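Local coordinates for epidermin leader peptide processing serine protease EpiP (Staphylococcus aureus subsp. aureus, PDB 3QFH), which probably acts as a subtilisin-like serine endopeptidase that cleaves the leader peptide from the precursor of the lantibiotic epidermin, at residues A[179-191]-A[367-379]. Sequence-based numbering, arbitrary orientation.
Sequences TMVSGQTSANGKL and ILTTANNGRYIYQ
Helix 179-186 lies almost square across strand 367-370 of the hairpin 367-379, their axes 6.2 Å apart at 100°, with Met-180 packed against Thr-370. Two threonine hydroxyls bond to the helix backbone. Thr-369 OG1, set anti to its own N (chi1 -166°), donates in the carbonyl plane to a lone pair of Met-180 O at 2.7 Å, and also accepts from Gln-184 NE2 at 3.2 Å. That amide's other end, OE1, is held by Lys-388, while a water accepts from NE2 and may donate to Leu-368 O. Thr-370 OG1 instead comes from above the carbonyl plane of Thr-179 O (2.7 Å), across from the helical donor Gly-183 N; bare Gly-183 CA, 3.2 Å from that hydroxyl, permits the closeness. The extended Met-180 side chain runs over the hairpin, CB tight on Thr-369 CG2 (3.5 Å) and SD against Gln-379 CG (3.5 Å). Beyond the helix, Leu-191 CD2 rests on Thr-369 CA, and Lys-190 CB meets Tyr-376 OH, which bonds to Asp-139. The contact joins two elements of the subtilisin-like fold beside the probable Ser-His-Asp triad (Ser-383, His-177, Asp-130): the histidine helix 177-186 and the hairpin before the serine helix.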
ATOM      1  N   THR A 179      -6.588  -7.685  -6.800  1.00 22.99           N
ATOM      2  CA  THR A 179      -6.205  -8.862  -7.570  1.00 22.57           C
ATOM      3  C   THR A 179      -4.980  -8.587  -8.446  1.00 23.39           C
ATOM      4  O   THR A 179      -4.116  -9.448  -8.604  1.00 22.70           O
ATOM      5  CB  THR A 179      -7.383  -9.385  -8.401  1.00 22.43           C
ATOM      6  OG1 THR A 179      -8.442  -9.762  -7.496  1.00 23.01           O
ATOM      7  CG2 THR A 179      -6.953 -10.585  -9.225  1.00 19.57           C
ATOM      8  N   MET A 180      -4.897  -7.379  -8.998  1.00 24.81           N
ATOM      9  CA  MET A 180      -3.777  -7.001  -9.862  1.00 25.43           C
ATOM     10  C   MET A 180      -2.491  -6.897  -9.053  1.00 24.67           C
ATOM     11  O   MET A 180      -1.421  -7.309  -9.496  1.00 23.71           O
ATOM     12  CB  MET A 180      -4.065  -5.659 -10.533  1.00 25.64           C
ATOM     13  CG  MET A 180      -5.323  -5.636 -11.389  1.00 32.29           C
ATOM     14  SD  MET A 180      -5.584  -4.017 -12.098  1.00 43.85           S
ATOM     15  CE  MET A 180      -7.311  -4.048 -12.584  1.00 42.13           C
ATOM     16  N   VAL A 181      -2.616  -6.336  -7.854  1.00 24.24           N
ATOM     17  CA  VAL A 181      -1.499  -6.171  -6.968  1.00 23.74           C
ATOM     18  C   VAL A 181      -0.995  -7.529  -6.499  1.00 23.24           C
ATOM     19  O   VAL A 181       0.199  -7.772  -6.484  1.00 23.40           O
ATOM     20  CB  VAL A 181      -1.863  -5.251  -5.751  1.00 24.30           C
ATOM     21  CG1 VAL A 181      -0.795  -5.333  -4.672  1.00 23.49           C
ATOM     22  CG2 VAL A 181      -2.061  -3.783  -6.216  1.00 23.69           C
ATOM     23  N   SER A 182      -1.905  -8.409  -6.116  1.00 23.65           N
ATOM     24  CA  SER A 182      -1.532  -9.734  -5.616  1.00 23.13           C
ATOM     25  C   SER A 182      -0.760 -10.547  -6.626  1.00 24.01           C
ATOM     26  O   SER A 182       0.108 -11.355  -6.260  1.00 24.67           O
ATOM     27  CB  SER A 182      -2.778 -10.495  -5.203  1.00 23.92           C
ATOM     28  OG  SER A 182      -3.463  -9.767  -4.211  1.00 25.15           O
ATOM     29  N   GLY A 183      -1.092 -10.367  -7.899  1.00 22.72           N
ATOM     30  CA  GLY A 183      -0.384 -11.065  -8.957  1.00 24.23           C
ATOM     31  C   GLY A 183       1.080 -10.674  -9.034  1.00 23.95           C
ATOM     32  O   GLY A 183       1.948 -11.537  -9.291  1.00 24.34           O
ATOM     33  N   GLN A 184       1.376  -9.395  -8.779  1.00 23.20           N
ATOM     34  CA  GLN A 184       2.749  -8.906  -8.833  1.00 24.95           C
ATOM     35  C   GLN A 184       3.634  -9.487  -7.731  1.00 25.40           C
ATOM     36  O   GLN A 184       4.822  -9.687  -7.943  1.00 24.45           O
ATOM     37  CB  GLN A 184       2.804  -7.380  -8.808  1.00 25.73           C
ATOM     38  CG  GLN A 184       2.191  -6.720 -10.086  1.00 26.76           C
ATOM     39  CD  GLN A 184       2.904  -7.159 -11.360  1.00 26.41           C
ATOM     40  OE1 GLN A 184       4.000  -6.712 -11.655  1.00 36.22           O
ATOM     41  NE2 GLN A 184       2.269  -8.022 -12.115  1.00 26.41           N
ATOM     42  N   THR A 185       3.054  -9.788  -6.578  1.00 26.34           N
ATOM     43  CA  THR A 185       3.829 -10.358  -5.490  1.00 27.91           C
ATOM     44  C   THR A 185       3.835 -11.873  -5.531  1.00 28.51           C
ATOM     45  O   THR A 185       4.860 -12.493  -5.283  1.00 31.78           O
ATOM     46  CB  THR A 185       3.260  -9.996  -4.069  1.00 27.89           C
ATOM     47  OG1 THR A 185       1.909 -10.447  -3.947  1.00 30.05           O
ATOM     48  CG2 THR A 185       3.308  -8.531  -3.783  1.00 29.16           C
ATOM     49  N   SER A 186       2.706 -12.472  -5.883  1.00 28.64           N
ATOM     50  CA  SER A 186       2.534 -13.896  -5.658  1.00 29.17           C
ATOM     51  C   SER A 186       2.041 -14.824  -6.779  1.00 29.00           C
ATOM     52  O   SER A 186       1.805 -16.009  -6.520  1.00 30.19           O
ATOM     53  CB  SER A 186       1.533 -14.011  -4.498  1.00 30.79           C
ATOM     54  OG  SER A 186       1.899 -13.175  -3.395  1.00 33.58           O
ATOM     55  N   ALA A 187       1.842 -14.323  -7.992  1.00 27.71           N
ATOM     56  CA  ALA A 187       1.355 -15.190  -9.068  1.00 27.38           C
ATOM     57  C   ALA A 187       2.329 -16.343  -9.273  1.00 27.34           C
ATOM     58  O   ALA A 187       3.535 -16.142  -9.309  1.00 27.08           O
ATOM     59  CB  ALA A 187       1.182 -14.409 -10.383  1.00 26.55           C
ATOM     60  N   ASN A 188       1.798 -17.553  -9.374  1.00 26.66           N
ATOM     61  CA  ASN A 188       2.609 -18.696  -9.700  1.00 27.13           C
ATOM     62  C   ASN A 188       1.771 -19.670 -10.547  1.00 27.23           C
ATOM     63  O   ASN A 188       1.223 -20.622 -10.040  1.00 27.26           O
ATOM     64  CB  ASN A 188       3.169 -19.353  -8.443  1.00 27.73           C
ATOM     65  CG  ASN A 188       4.216 -20.427  -8.760  1.00 28.93           C
ATOM     66  OD1 ASN A 188       4.598 -20.610  -9.901  1.00 31.74           O
ATOM     67  ND2 ASN A 188       4.668 -21.124  -7.748  1.00 35.29           N
ATOM     68  N   GLY A 189       1.630 -19.349 -11.828  1.00 27.71           N
ATOM     69  CA  GLY A 189       0.873 -20.161 -12.802  1.00 28.85           C
ATOM     70  C   GLY A 189       1.321 -19.751 -14.202  1.00 29.47           C
ATOM     71  O   GLY A 189       2.490 -19.916 -14.533  1.00 28.28           O
ATOM     72  N   LYS A 190       0.412 -19.186 -15.008  1.00 28.66           N
ATOM     73  CA  LYS A 190       0.776 -18.708 -16.339  1.00 28.90           C
ATOM     74  C   LYS A 190       1.613 -17.456 -16.143  1.00 27.33           C
ATOM     75  O   LYS A 190       2.646 -17.291 -16.784  1.00 27.66           O
ATOM     76  CB  LYS A 190      -0.463 -18.460 -17.199  1.00 30.71           C
ATOM     77  CG  LYS A 190      -1.247 -19.759 -17.467  1.00 34.48           C
ATOM     78  CD  LYS A 190      -2.615 -19.548 -18.111  1.00 38.24           C
ATOM     79  CE  LYS A 190      -2.524 -19.262 -19.600  1.00 42.30           C
ATOM     80  NZ  LYS A 190      -1.922 -17.953 -19.892  1.00 46.43           N
ATOM     81  N   LEU A 191       1.176 -16.600 -15.222  1.00 26.45           N
ATOM     82  CA  LEU A 191       1.916 -15.409 -14.842  1.00 27.03           C
ATOM     83  C   LEU A 191       2.768 -15.743 -13.589  1.00 26.22           C
ATOM     84  O   LEU A 191       2.350 -16.550 -12.744  1.00 26.30           O
ATOM     85  CB  LEU A 191       0.944 -14.299 -14.478  1.00 27.43           C
ATOM     86  CG  LEU A 191       1.503 -12.894 -14.503  1.00 31.13           C
ATOM     87  CD1 LEU A 191       1.429 -12.415 -15.964  1.00 32.66           C
ATOM     88  CD2 LEU A 191       0.707 -11.952 -13.595  1.00 35.79           C
ATOM     89  N   ILE A 367       1.894  -3.104 -17.672  1.00 28.76           N
ATOM     90  CA  ILE A 367       2.193  -4.277 -16.885  1.00 28.77           C
ATOM     91  C   ILE A 367       1.097  -5.342 -16.993  1.00 26.42           C
ATOM     92  O   ILE A 367      -0.067  -5.090 -16.675  1.00 23.49           O
ATOM     93  CB  ILE A 367       2.276  -3.895 -15.392  1.00 28.26           C
ATOM     94  CG1 ILE A 367       3.240  -2.699 -15.156  1.00 30.13           C
ATOM     95  CG2 ILE A 367       2.624  -5.121 -14.545  1.00 29.04           C
ATOM     96  CD1 ILE A 367       4.672  -2.951 -15.454  1.00 23.07           C
ATOM     97  N   LEU A 368       1.494  -6.540 -17.396  1.00 24.17           N
ATOM     98  CA  LEU A 368       0.585  -7.642 -17.506  1.00 23.73           C
ATOM     99  C   LEU A 368       0.410  -8.220 -16.108  1.00 23.34           C
ATOM    100  O   LEU A 368       1.389  -8.556 -15.448  1.00 21.62           O
ATOM    101  CB  LEU A 368       1.158  -8.686 -18.480  1.00 24.91           C
ATOM    102  CG  LEU A 368       0.362  -9.982 -18.674  1.00 27.01           C
ATOM    103  CD1 LEU A 368      -1.068  -9.725 -19.173  1.00 27.23           C
ATOM    104  CD2 LEU A 368       1.103 -10.885 -19.621  1.00 29.89           C
ATOM    105  N   THR A 369      -0.822  -8.292 -15.622  1.00 24.21           N
ATOM    106  CA  THR A 369      -1.034  -8.869 -14.299  1.00 23.71           C
ATOM    107  C   THR A 369      -2.333  -9.641 -14.261  1.00 23.91           C
ATOM    108  O   THR A 369      -3.095  -9.645 -15.235  1.00 23.06           O
ATOM    109  CB  THR A 369      -0.982  -7.769 -13.181  1.00 25.43           C
ATOM    110  OG1 THR A 369      -0.866  -8.387 -11.884  1.00 24.35           O
ATOM    111  CG2 THR A 369      -2.186  -6.836 -13.240  1.00 25.07           C
ATOM    112  N   THR A 370      -2.553 -10.322 -13.141  1.00 23.47           N
ATOM    113  CA  THR A 370      -3.762 -11.076 -12.903  1.00 23.85           C
ATOM    114  C   THR A 370      -4.964 -10.157 -12.722  1.00 24.50           C
ATOM    115  O   THR A 370      -4.891  -9.152 -11.995  1.00 25.17           O
ATOM    116  CB  THR A 370      -3.621 -11.915 -11.616  1.00 24.97           C
ATOM    117  OG1 THR A 370      -3.187 -11.063 -10.543  1.00 22.30           O
ATOM    118  CG2 THR A 370      -2.618 -13.020 -11.821  1.00 23.08           C
ATOM    119  N   ALA A 371      -6.071 -10.533 -13.357  1.00 24.54           N
ATOM    120  CA  ALA A 371      -7.313  -9.781 -13.304  1.00 24.56           C
ATOM    121  C   ALA A 371      -8.390 -10.488 -12.480  1.00 24.11           C
ATOM    122  O   ALA A 371      -8.367 -11.714 -12.252  1.00 23.53           O
ATOM    123  CB  ALA A 371      -7.812  -9.471 -14.733  1.00 25.32           C
ATOM    124  N   ASN A 372      -9.360  -9.699 -12.065  1.00 24.13           N
ATOM    125  CA  ASN A 372     -10.449 -10.162 -11.233  1.00 25.11           C
ATOM    126  C   ASN A 372     -11.536 -10.978 -11.988  1.00 26.20           C
ATOM    127  O   ASN A 372     -12.615 -11.242 -11.438  1.00 27.60           O
ATOM    128  CB  ASN A 372     -11.028  -8.939 -10.513  1.00 25.46           C
ATOM    129  CG  ASN A 372     -11.913  -9.298  -9.387  1.00 30.49           C
ATOM    130  OD1 ASN A 372     -11.677 -10.306  -8.689  1.00 34.64           O
ATOM    131  ND2 ASN A 372     -12.954  -8.478  -9.164  1.00 30.61           N
ATOM    132  N   ASN A 373     -11.250 -11.355 -13.241  1.00 25.05           N
ATOM    133  CA  ASN A 373     -12.102 -12.205 -14.029  1.00 25.43           C
ATOM    134  C   ASN A 373     -11.464 -13.591 -14.199  1.00 26.22           C
ATOM    135  O   ASN A 373     -11.932 -14.400 -14.987  1.00 27.18           O
ATOM    136  CB  ASN A 373     -12.399 -11.576 -15.407  1.00 26.19           C
ATOM    137  CG  ASN A 373     -11.151 -11.366 -16.224  1.00 26.74           C
ATOM    138  OD1 ASN A 373     -10.063 -11.788 -15.822  1.00 26.96           O
ATOM    139  ND2 ASN A 373     -11.294 -10.731 -17.385  1.00 28.36           N
ATOM    140  N   GLY A 374     -10.373 -13.847 -13.481  1.00 27.48           N
ATOM    141  CA  GLY A 374      -9.668 -15.130 -13.547  1.00 27.22           C
ATOM    142  C   GLY A 374      -8.653 -15.194 -14.673  1.00 27.06           C
ATOM    143  O   GLY A 374      -7.960 -16.209 -14.845  1.00 28.40           O
ATOM    144  N   ARG A 375      -8.555 -14.106 -15.429  1.00 26.54           N
ATOM    145  CA  ARG A 375      -7.646 -14.006 -16.539  1.00 25.92           C
ATOM    146  C   ARG A 375      -6.608 -12.898 -16.283  1.00 26.44           C
ATOM    147  O   ARG A 375      -6.106 -12.763 -15.158  1.00 26.10           O
ATOM    148  CB  ARG A 375      -8.423 -13.836 -17.875  1.00 26.25           C
ATOM    149  CG  ARG A 375      -9.446 -14.951 -18.093  1.00 27.20           C
ATOM    150  CD  ARG A 375     -10.112 -14.959 -19.496  1.00 30.55           C
ATOM    151  NE  ARG A 375     -10.833 -13.734 -19.812  1.00 29.57           N
ATOM    152  CZ  ARG A 375     -12.050 -13.427 -19.373  1.00 32.67           C
ATOM    153  NH1 ARG A 375     -12.715 -14.239 -18.568  1.00 35.08           N
ATOM    154  NH2 ARG A 375     -12.611 -12.289 -19.746  1.00 33.84           N
ATOM    155  N   TYR A 376      -6.275 -12.124 -17.315  1.00 26.92           N
ATOM    156  CA  TYR A 376      -5.207 -11.136 -17.221  1.00 26.68           C
ATOM    157  C   TYR A 376      -5.624  -9.773 -17.759  1.00 26.36           C
ATOM    158  O   TYR A 376      -6.598  -9.652 -18.481  1.00 27.70           O
ATOM    159  CB  TYR A 376      -3.951 -11.686 -17.940  1.00 27.14           C
ATOM    160  CG  TYR A 376      -3.658 -13.066 -17.405  1.00 28.76           C
ATOM    161  CD1 TYR A 376      -2.981 -13.220 -16.213  1.00 25.09           C
ATOM    162  CD2 TYR A 376      -4.175 -14.211 -18.036  1.00 31.18           C
ATOM    163  CE1 TYR A 376      -2.778 -14.466 -15.677  1.00 29.88           C
ATOM    164  CE2 TYR A 376      -3.984 -15.473 -17.503  1.00 31.96           C
ATOM    165  CZ  TYR A 376      -3.272 -15.595 -16.325  1.00 30.21           C
ATOM    166  OH  TYR A 376      -3.063 -16.832 -15.763  1.00 31.30           O
ATOM    167  N   ILE A 377      -4.878  -8.753 -17.357  1.00 26.38           N
ATOM    168  CA  ILE A 377      -5.138  -7.396 -17.770  1.00 25.88           C
ATOM    169  C   ILE A 377      -3.825  -6.612 -17.789  1.00 25.21           C
ATOM    170  O   ILE A 377      -2.892  -6.918 -17.040  1.00 24.28           O
ATOM    171  CB  ILE A 377      -6.161  -6.727 -16.789  1.00 25.62           C
ATOM    172  CG1 ILE A 377      -6.580  -5.332 -17.271  1.00 29.98           C
ATOM    173  CG2 ILE A 377      -5.577  -6.614 -15.409  1.00 21.93           C
ATOM    174  CD1 ILE A 377      -7.678  -4.664 -16.377  1.00 32.16           C
ATOM    175  N   TYR A 378      -3.768  -5.605 -18.654  1.00 26.71           N
ATOM    176  CA  TYR A 378      -2.622  -4.682 -18.764  1.00 26.79           C
ATOM    177  C   TYR A 378      -2.965  -3.376 -18.023  1.00 26.76           C
ATOM    178  O   TYR A 378      -3.981  -2.739 -18.325  1.00 24.71           O
ATOM    179  CB  TYR A 378      -2.304  -4.366 -20.237  1.00 28.10           C
ATOM    180  CG  TYR A 378      -1.483  -5.437 -20.921  1.00 28.39           C
ATOM    181  CD1 TYR A 378      -0.100  -5.446 -20.784  1.00 31.32           C
ATOM    182  CD2 TYR A 378      -2.076  -6.440 -21.692  1.00 30.25           C
ATOM    183  CE1 TYR A 378       0.681  -6.419 -21.378  1.00 33.16           C
ATOM    184  CE2 TYR A 378      -1.282  -7.438 -22.302  1.00 32.41           C
ATOM    185  CZ  TYR A 378       0.091  -7.407 -22.129  1.00 28.48           C
ATOM    186  OH  TYR A 378       0.911  -8.333 -22.685  1.00 36.82           O
ATOM    187  N   GLN A 379      -2.148  -3.009 -17.033  1.00 25.53           N
ATOM    188  CA  GLN A 379      -2.352  -1.779 -16.268  1.00 26.09           C
ATOM    189  C   GLN A 379      -1.020  -1.078 -16.027  1.00 26.08           C
ATOM    190  O   GLN A 379       0.037  -1.572 -16.418  1.00 24.83           O
ATOM    191  CB  GLN A 379      -3.021  -2.090 -14.934  1.00 27.49           C
ATOM    192  CG  GLN A 379      -4.454  -2.572 -15.064  1.00 33.28           C
ATOM    193  CD  GLN A 379      -5.423  -1.440 -15.217  1.00 37.23           C
ATOM    194  OE1 GLN A 379      -5.740  -0.759 -14.248  1.00 48.00           O
ATOM    195  NE2 GLN A 379      -5.923  -1.242 -16.423  1.00 38.43           N
TER
HETATM  196  O   HOH W   1       4.081  -8.794 -14.726  1.00 26.57           O